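5-formaminoimidazole-4-carboxamide-1-(beta)-D-ribofuranosyl 5'-monophosphate synthetase (Methanocaldococcus jannaschii, PDB 2R7L) catalyses the ATP- and formate-dependent, folate-independent formylation of the purine precursor AICAR to FAICAR in de novo IMP biosynthesis. Local coordinates at residues S42-M48 / A61-V67; S29-K34 / Y55-A61. All blocks are in the same frame, centred on the assembly; numbering follows the deposited sequence.

Contact 1. Residues S42-M48 / A61-V67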
loop_
_atom_site.group_PDB
_atom_site.type_symbol
_atom_site.label_atom_id
_atom_site.label_comp_id
_atom_site.label_asym_id
_atom_site.label_seq_id
_atom_site.Cartn_x
_atom_site.Cartn_y
_atom_site.Cartn_z
ATOM N N SER A 42 15.230 9.782 12.017
ATOM C CA SER A 42 14.867 9.869 13.414
ATOM C C SER A 42 14.584 11.354 13.691
ATOM O O SER A 42 15.225 12.226 13.111
ATOM C CB SER A 42 15.997 9.350 14.302
ATOM O OG SER A 42 15.551 9.199 15.638
ATOM N N THR A 43 13.612 11.637 14.553
ATOM C CA THR A 43 13.124 13.004 14.724
ATOM C C THR A 43 13.297 13.539 16.139
ATOM O O THR A 43 13.141 12.804 17.116
ATOM C CB THR A 43 11.630 13.097 14.409
ATOM O OG1 THR A 43 10.927 12.141 15.210
ATOM C CG2 THR A 43 11.363 12.829 12.936
ATOM N N VAL A 44 13.577 14.838 16.234
ATOM C CA VAL A 44 13.693 15.525 17.523
ATOM C C VAL A 44 12.618 16.608 17.659
ATOM O O VAL A 44 12.449 17.446 16.776
ATOM C CB VAL A 44 15.086 16.172 17.681
ATOM C CG1 VAL A 44 15.211 16.839 19.042
ATOM C CG2 VAL A 44 16.185 15.127 17.481
ATOM N N CYS A 45 11.897 16.583 18.769
ATOM C CA CYS A 45 10.848 17.555 19.019
ATOM C C CYS A 45 11.114 18.365 20.286
ATOM O O CYS A 45 11.129 17.819 21.387
ATOM C CB CYS A 45 9.508 16.840 19.150
ATOM S SG CYS A 45 8.106 17.909 19.483
ATOM N N ILE A 46 11.316 19.672 20.131
ATOM C CA ILE A 46 11.396 20.550 21.294
ATOM C C ILE A 46 10.000 20.760 21.871
ATOM O O ILE A 46 9.082 21.190 21.165
ATOM C CB ILE A 46 12.021 21.902 20.950
ATOM C CG1 ILE A 46 13.333 21.698 20.201
ATOM C CG2 ILE A 46 12.247 22.712 22.218
ATOM C CD1 ILE A 46 14.009 22.986 19.800
ATOM N N THR A 47 9.835 20.441 23.150
ATOM C CA THR A 47 8.531 20.515 23.788
ATOM C C THR A 47 8.649 21.005 25.243
ATOM O O THR A 47 9.719 21.432 25.672
ATOM C CB THR A 47 7.820 19.154 23.720
ATOM O OG1 THR A 47 6.484 19.278 24.212
ATOM C CG2 THR A 47 8.575 18.106 24.542
ATOM N N MET A 48 7.547 20.961 25.988
ATOM C CA MET A 48 7.544 21.393 27.381
ATOM C C MET A 48 6.385 20.748 28.116
ATOM O O MET A 48 5.453 20.242 27.491
ATOM C CB MET A 48 7.485 22.931 27.507
ATOM C CG MET A 48 6.301 23.614 26.811
ATOM S SD MET A 48 6.139 25.389 27.175
ATOM C CE MET A 48 5.334 25.303 28.773
ATOM N N ALA A 61 7.626 11.647 17.520
ATOM C CA ALA A 61 8.960 12.123 17.859
ATOM C C ALA A 61 9.763 11.045 18.569
ATOM O O ALA A 61 9.274 10.400 19.501
ATOM C CB ALA A 61 8.882 13.381 18.711
ATOM N N ASP A 62 10.997 10.854 18.118
ATOM C CA ASP A 62 11.863 9.840 18.699
ATOM C C ASP A 62 12.569 10.364 19.940
ATOM O O ASP A 62 12.689 9.652 20.931
ATOM C CB ASP A 62 12.889 9.361 17.674
ATOM C CG ASP A 62 12.259 8.575 16.538
ATOM O OD1 ASP A 62 11.252 7.868 16.773
ATOM O OD2 ASP A 62 12.783 8.660 15.410
ATOM N N LYS A 63 13.038 11.608 19.874
ATOM C CA LYS A 63 13.712 12.241 21.002
ATOM C C LYS A 63 12.996 13.540 21.379
ATOM O O LYS A 63 12.663 14.344 20.509
ATOM C CB LYS A 63 15.167 12.547 20.638
ATOM C CG LYS A 63 16.186 12.315 21.761
ATOM C CD LYS A 63 15.646 12.699 23.135
ATOM C CE LYS A 63 16.736 12.704 24.201
ATOM N NZ LYS A 63 17.563 13.943 24.137
ATOM N N PHE A 64 12.755 13.740 22.671
ATOM C CA PHE A 64 12.226 15.012 23.165
ATOM C C PHE A 64 13.313 15.836 23.844
ATOM O O PHE A 64 14.063 15.321 24.673
ATOM C CB PHE A 64 11.092 14.779 24.161
ATOM C CG PHE A 64 9.881 14.142 23.557
ATOM C CD1 PHE A 64 8.982 14.895 22.820
ATOM C CD2 PHE A 64 9.643 12.785 23.716
ATOM C CE1 PHE A 64 7.865 14.312 22.261
ATOM C CE2 PHE A 64 8.527 12.193 23.155
ATOM C CZ PHE A 64 7.636 12.960 22.426
ATOM N N ILE A 65 13.397 17.113 23.481
ATOM C CA ILE A 65 14.195 18.085 24.231
ATOM C C ILE A 65 13.247 19.021 24.968
ATOM O O ILE A 65 12.691 19.935 24.362
ATOM C CB ILE A 65 15.081 18.934 23.304
ATOM C CG1 ILE A 65 16.007 18.044 22.482
ATOM C CG2 ILE A 65 15.885 19.944 24.113
ATOM C CD1 ILE A 65 16.932 18.809 21.547
ATOM N N TYR A 66 13.043 18.778 26.260
ATOM C CA TYR A 66 12.171 19.622 27.071
ATOM C C TYR A 66 12.819 20.961 27.446
ATOM O O TYR A 66 13.989 21.014 27.822
ATOM C CB TYR A 66 11.741 18.888 28.339
ATOM C CG TYR A 66 10.648 17.879 28.119
ATOM C CD1 TYR A 66 9.344 18.146 28.508
ATOM C CD2 TYR A 66 10.916 16.657 27.514
ATOM C CE1 TYR A 66 8.336 17.224 28.304
ATOM C CE2 TYR A 66 9.914 15.729 27.300
ATOM C CZ TYR A 66 8.628 16.017 27.698
ATOM O OH TYR A 66 7.629 15.097 27.487
ATOM N N VAL A 67 12.047 22.040 27.325
ATOM C CA VAL A 67 12.472 23.362 27.786
ATOM C C VAL A 67 11.490 23.876 28.835
ATOM O O VAL A 67 10.351 23.418 28.903
ATOM C CB VAL A 67 12.578 24.382 26.633
ATOM C CG1 VAL A 67 13.761 24.064 25.750
ATOM C CG2 VAL A 67 11.281 24.432 25.821
#
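Ala-61 leads into strand 63-66 with its CB 3.5 Å from CB of Cys-45; this strand and its parallel neighbour 43-47 run with axes 4.7 Å apart at 25°. Asp-62 comes next and holds Ser-42 and Thr-43. Its OD2 takes the hydroxyl of Ser-42 (OG to OD2 2.8 Å) and the amide of Thr-43, the two donors reaching it from opposite faces of the carboxylate plane; OD1 makes a salt bridge with Lys-37. The amide of Asp-62 donates to OG1 of Thr-43 (N to OG1 3.2 Å), and that OG1 sits between the backbone N and the carbonyl carbon (chi1 55°), a position that turns it to the carbonyl O of Val-60 as well. From Lys-63 onward the regular parallel pattern takes over: Lys-63 N bonds to Thr-43 O and Cys-45 N to Lys-63 O. Phe-64 presents CD1 to CG2 of Thr-47 at 3.7 Å, while its N donates to Glu-18 of the second subunit. Ile-65 continues the alternation, its N bonding to Cys-45 O and its O accepting from Thr-47 N; on the other face of the sheet its CD1 lies 3.6 Å from CG1 of Val-44. Tyr-66 runs beside Thr-47, whose CG2 stands over the ring centre, 3.7 Å from the centroid and 8° off the normal, a CH-pi contact; the phenol OH is held by Asp-52. Val-67 N closes the pairing on Thr-47 O (2.9 Å), and its CG1 packs on CG2 of Ile-46. The pair belongs to a beta-alpha-beta unit of a Rossmann-like parallel sheet: strand 43-47 also bonds strand 20-24, and helices 29-38 and 53-57 cover the face of Cys-45 and Phe-64.

Contact 2. Residues S29-K34 / Y55-A61. With SO4 (sulfate ion), chain B.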
loop_
_atom_site.group_PDB
_atom_site.type_symbol
_atom_site.label_atom_id
_atom_site.label_comp_id
_atom_site.label_asym_id
_atom_site.label_seq_id
_atom_site.Cartn_x
_atom_site.Cartn_y
_atom_site.Cartn_z
ATOM N N SER A 29 4.309 20.992 13.285
ATOM C CA SER A 29 5.312 19.978 13.594
ATOM C C SER A 29 4.811 18.543 13.389
ATOM O O SER A 29 5.580 17.664 13.007
ATOM C CB SER A 29 5.841 20.156 15.013
ATOM O OG SER A 29 4.841 19.817 15.954
ATOM N N LEU A 30 3.526 18.308 13.629
ATOM C CA LEU A 30 2.982 16.948 13.527
ATOM C C LEU A 30 3.300 16.263 12.202
ATOM O O LEU A 30 3.695 15.103 12.199
ATOM C CB LEU A 30 1.482 16.915 13.798
ATOM C CG LEU A 30 1.106 17.005 15.280
ATOM C CD1 LEU A 30 -0.403 17.048 15.453
ATOM C CD2 LEU A 30 1.703 15.855 16.047
ATOM N N HIS A 31 3.141 16.966 11.086
ATOM C CA HIS A 31 3.455 16.367 9.795
ATOM C C HIS A 31 4.896 16.612 9.373
ATOM O O HIS A 31 5.433 15.892 8.535
ATOM C CB HIS A 31 2.458 16.768 8.699
ATOM C CG HIS A 31 2.416 18.236 8.404
ATOM N ND1 HIS A 31 3.288 18.847 7.530
ATOM C CD2 HIS A 31 1.584 19.209 8.846
ATOM C CE1 HIS A 31 3.009 20.135 7.460
ATOM N NE2 HIS A 31 1.971 20.378 8.241
ATOM N N ILE A 32 5.529 17.620 9.962
ATOM C CA ILE A 32 6.960 17.794 9.789
ATOM C C ILE A 32 7.691 16.588 10.373
ATOM O O ILE A 32 8.629 16.063 9.767
ATOM C CB ILE A 32 7.482 19.076 10.479
ATOM C CG1 ILE A 32 7.117 20.314 9.659
ATOM C CG2 ILE A 32 8.998 19.004 10.667
ATOM C CD1 ILE A 32 7.351 21.642 10.403
ATOM N N LEU A 33 7.263 16.158 11.558
ATOM C CA LEU A 33 7.892 15.033 12.227
ATOM C C LEU A 33 7.433 13.707 11.599
ATOM O O LEU A 33 8.260 12.843 11.289
ATOM C CB LEU A 33 7.619 15.076 13.737
ATOM C CG LEU A 33 8.161 16.290 14.505
ATOM C CD1 LEU A 33 7.770 16.239 15.979
ATOM C CD2 LEU A 33 9.676 16.426 14.357
ATOM N N LYS A 34 6.126 13.555 11.395
ATOM C CA LYS A 34 5.599 12.372 10.704
ATOM C C LYS A 34 6.258 12.179 9.345
ATOM O O LYS A 34 6.716 11.087 9.020
ATOM C CB LYS A 34 4.081 12.443 10.531
ATOM C CG LYS A 34 3.453 11.159 9.965
ATOM C CD LYS A 34 3.714 9.974 10.873
ATOM C CE LYS A 34 3.212 8.667 10.261
ATOM N NZ LYS A 34 3.280 7.556 11.241
ATOM N N TYR A 55 2.337 15.103 20.813
ATOM C CA TYR A 55 3.541 14.554 20.195
ATOM C C TYR A 55 3.896 13.187 20.755
ATOM O O TYR A 55 4.553 12.386 20.091
ATOM C CB TYR A 55 4.682 15.564 20.344
ATOM C CG TYR A 55 4.190 16.879 19.824
ATOM C CD1 TYR A 55 4.151 17.118 18.461
ATOM C CD2 TYR A 55 3.659 17.844 20.681
ATOM C CE1 TYR A 55 3.649 18.288 17.959
ATOM C CE2 TYR A 55 3.149 19.031 20.179
ATOM C CZ TYR A 55 3.149 19.243 18.813
ATOM O OH TYR A 55 2.647 20.405 18.271
ATOM N N LYS A 56 3.420 12.914 21.965
ATOM C CA LYS A 56 3.635 11.626 22.592
ATOM C C LYS A 56 2.608 10.620 22.109
ATOM O O LYS A 56 2.947 9.489 21.765
ATOM C CB LYS A 56 3.601 11.751 24.112
ATOM C CG LYS A 56 4.782 12.539 24.666
ATOM C CD LYS A 56 4.907 12.387 26.166
ATOM C CE LYS A 56 3.629 12.788 26.864
ATOM N NZ LYS A 56 3.757 12.661 28.343
ATOM N N ARG A 57 1.349 11.034 22.064
ATOM C CA ARG A 57 0.279 10.115 21.697
ATOM C C ARG A 57 0.211 9.855 20.195
ATOM O O ARG A 57 -0.277 8.815 19.757
ATOM C CB ARG A 57 -1.065 10.599 22.241
ATOM C CG ARG A 57 -1.018 10.843 23.735
ATOM C CD ARG A 57 -2.332 10.544 24.416
ATOM N NE ARG A 57 -2.253 10.921 25.821
ATOM C CZ ARG A 57 -3.278 11.362 26.542
ATOM N NH1 ARG A 57 -4.479 11.481 25.992
ATOM N NH2 ARG A 57 -3.097 11.688 27.817
ATOM N N PHE A 58 0.697 10.796 19.402
ATOM C CA PHE A 58 0.746 10.574 17.962
ATOM C C PHE A 58 2.033 9.831 17.569
ATOM O O PHE A 58 2.179 9.413 16.426
ATOM C CB PHE A 58 0.573 11.883 17.184
ATOM C CG PHE A 58 -0.872 12.318 17.020
ATOM C CD1 PHE A 58 -1.806 11.471 16.433
ATOM C CD2 PHE A 58 -1.290 13.579 17.428
ATOM C CE1 PHE A 58 -3.127 11.865 16.270
ATOM C CE2 PHE A 58 -2.618 13.983 17.262
ATOM C CZ PHE A 58 -3.534 13.126 16.680
ATOM N N LYS A 59 2.948 9.673 18.530
ATOM C CA LYS A 59 4.119 8.792 18.398
ATOM C C LYS A 59 5.031 9.239 17.274
ATOM O O LYS A 59 5.553 8.429 16.519
ATOM C CB LYS A 59 3.687 7.337 18.173
ATOM C CG LYS A 59 2.950 6.705 19.353
ATOM C CD LYS A 59 3.860 6.589 20.564
ATOM C CE LYS A 59 3.077 6.250 21.828
ATOM N NZ LYS A 59 3.799 6.730 23.044
ATOM N N VAL A 60 5.245 10.544 17.200
ATOM C CA VAL A 60 5.788 11.162 16.013
ATOM C C VAL A 60 7.214 11.646 16.256
ATOM O O VAL A 60 7.945 11.984 15.323
ATOM C CB VAL A 60 4.816 12.298 15.552
ATOM C CG1 VAL A 60 5.344 13.691 15.893
ATOM C CG2 VAL A 60 4.485 12.150 14.092
ATOM N N ALA A 61 7.626 11.647 17.520
ATOM C CA ALA A 61 8.960 12.123 17.859
ATOM C C ALA A 61 9.763 11.045 18.569
ATOM O O ALA A 61 9.274 10.400 19.501
ATOM C CB ALA A 61 8.882 13.381 18.711
HETATM S S SO4 B . 0.497 10.825 28.136
HETATM O O1 SO4 B . 0.643 11.500 26.849
HETATM O O2 SO4 B . -0.170 11.718 29.084
HETATM O O3 SO4 B . -0.297 9.611 27.955
HETATM O O4 SO4 B . 1.820 10.476 28.650
HETATM O O HOH W 1 3.433 7.768 14.429
#
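Tight packing marks the meeting of Leu-33 with Val-60: CB of the leucine and CG1 of the valine are only 3.4 Å apart, closer than usual for carbons. Here helix 29-38 of the Rossmann-like domain packs against the last part of helix 53-57 and the turn that follows, in which Lys-59, with positive phi, lets the chain leave the helical path and bring Val-60 to helix 29-38. The valine splits its methyls between two successive residues, CG1 against Leu-33 and CG2 against CB of Lys-34 (3.6 Å), its chi1 of 104° lying off the usual staggered values. Leu-30 pushes CD2 between two rings, 3.7 Å from CE1 of Tyr-55 and 4.0 Å from CD2 of Phe-58, crossing both side chains at about a right angle. Ser-29 OG and Tyr-55 OH both hydrogen-bond to OE2 of Glu-265 of the third subunit. Lys-56 NZ and Arg-57 hold a sulfate, probably from the crystallisation liquor. With an alanine in place of Arg-57, Asp-276 of the third subunit would probably lose its salt-bridge partner, and the sulfate three bonds, one of them weak. The sulfur lies in the guanidinium plane at its edge, and NH2 of Arg-57 reaches O2 of the sulfate at 3.2 Å, 172° at the hydrogen.

Contacts 1 and 2 are two layers of one corner of the domain, their centres 9 Å apart: the strand pair, and the helices lying over one of its faces. Their segments alternate along the chain, and Ala-61 belongs to both. Between them CD1 of Leu-33 rests 3.7 Å from CB of Cys-45, and CZ of Phe-64 3.7 Å from CG of Lys-56. The AICAR site is near: the side chain of Ser-29 is about 6 Å from that of the AICAR-binding His-27, and the side chain of Tyr-55 is about 9 Å, that of Met-48 about 11 Å, from a bound AICAR. Contact 2 thus lies closer to the substrate, while contact 1 supplies two of the four strands of the parallel sheet on which those helices lie.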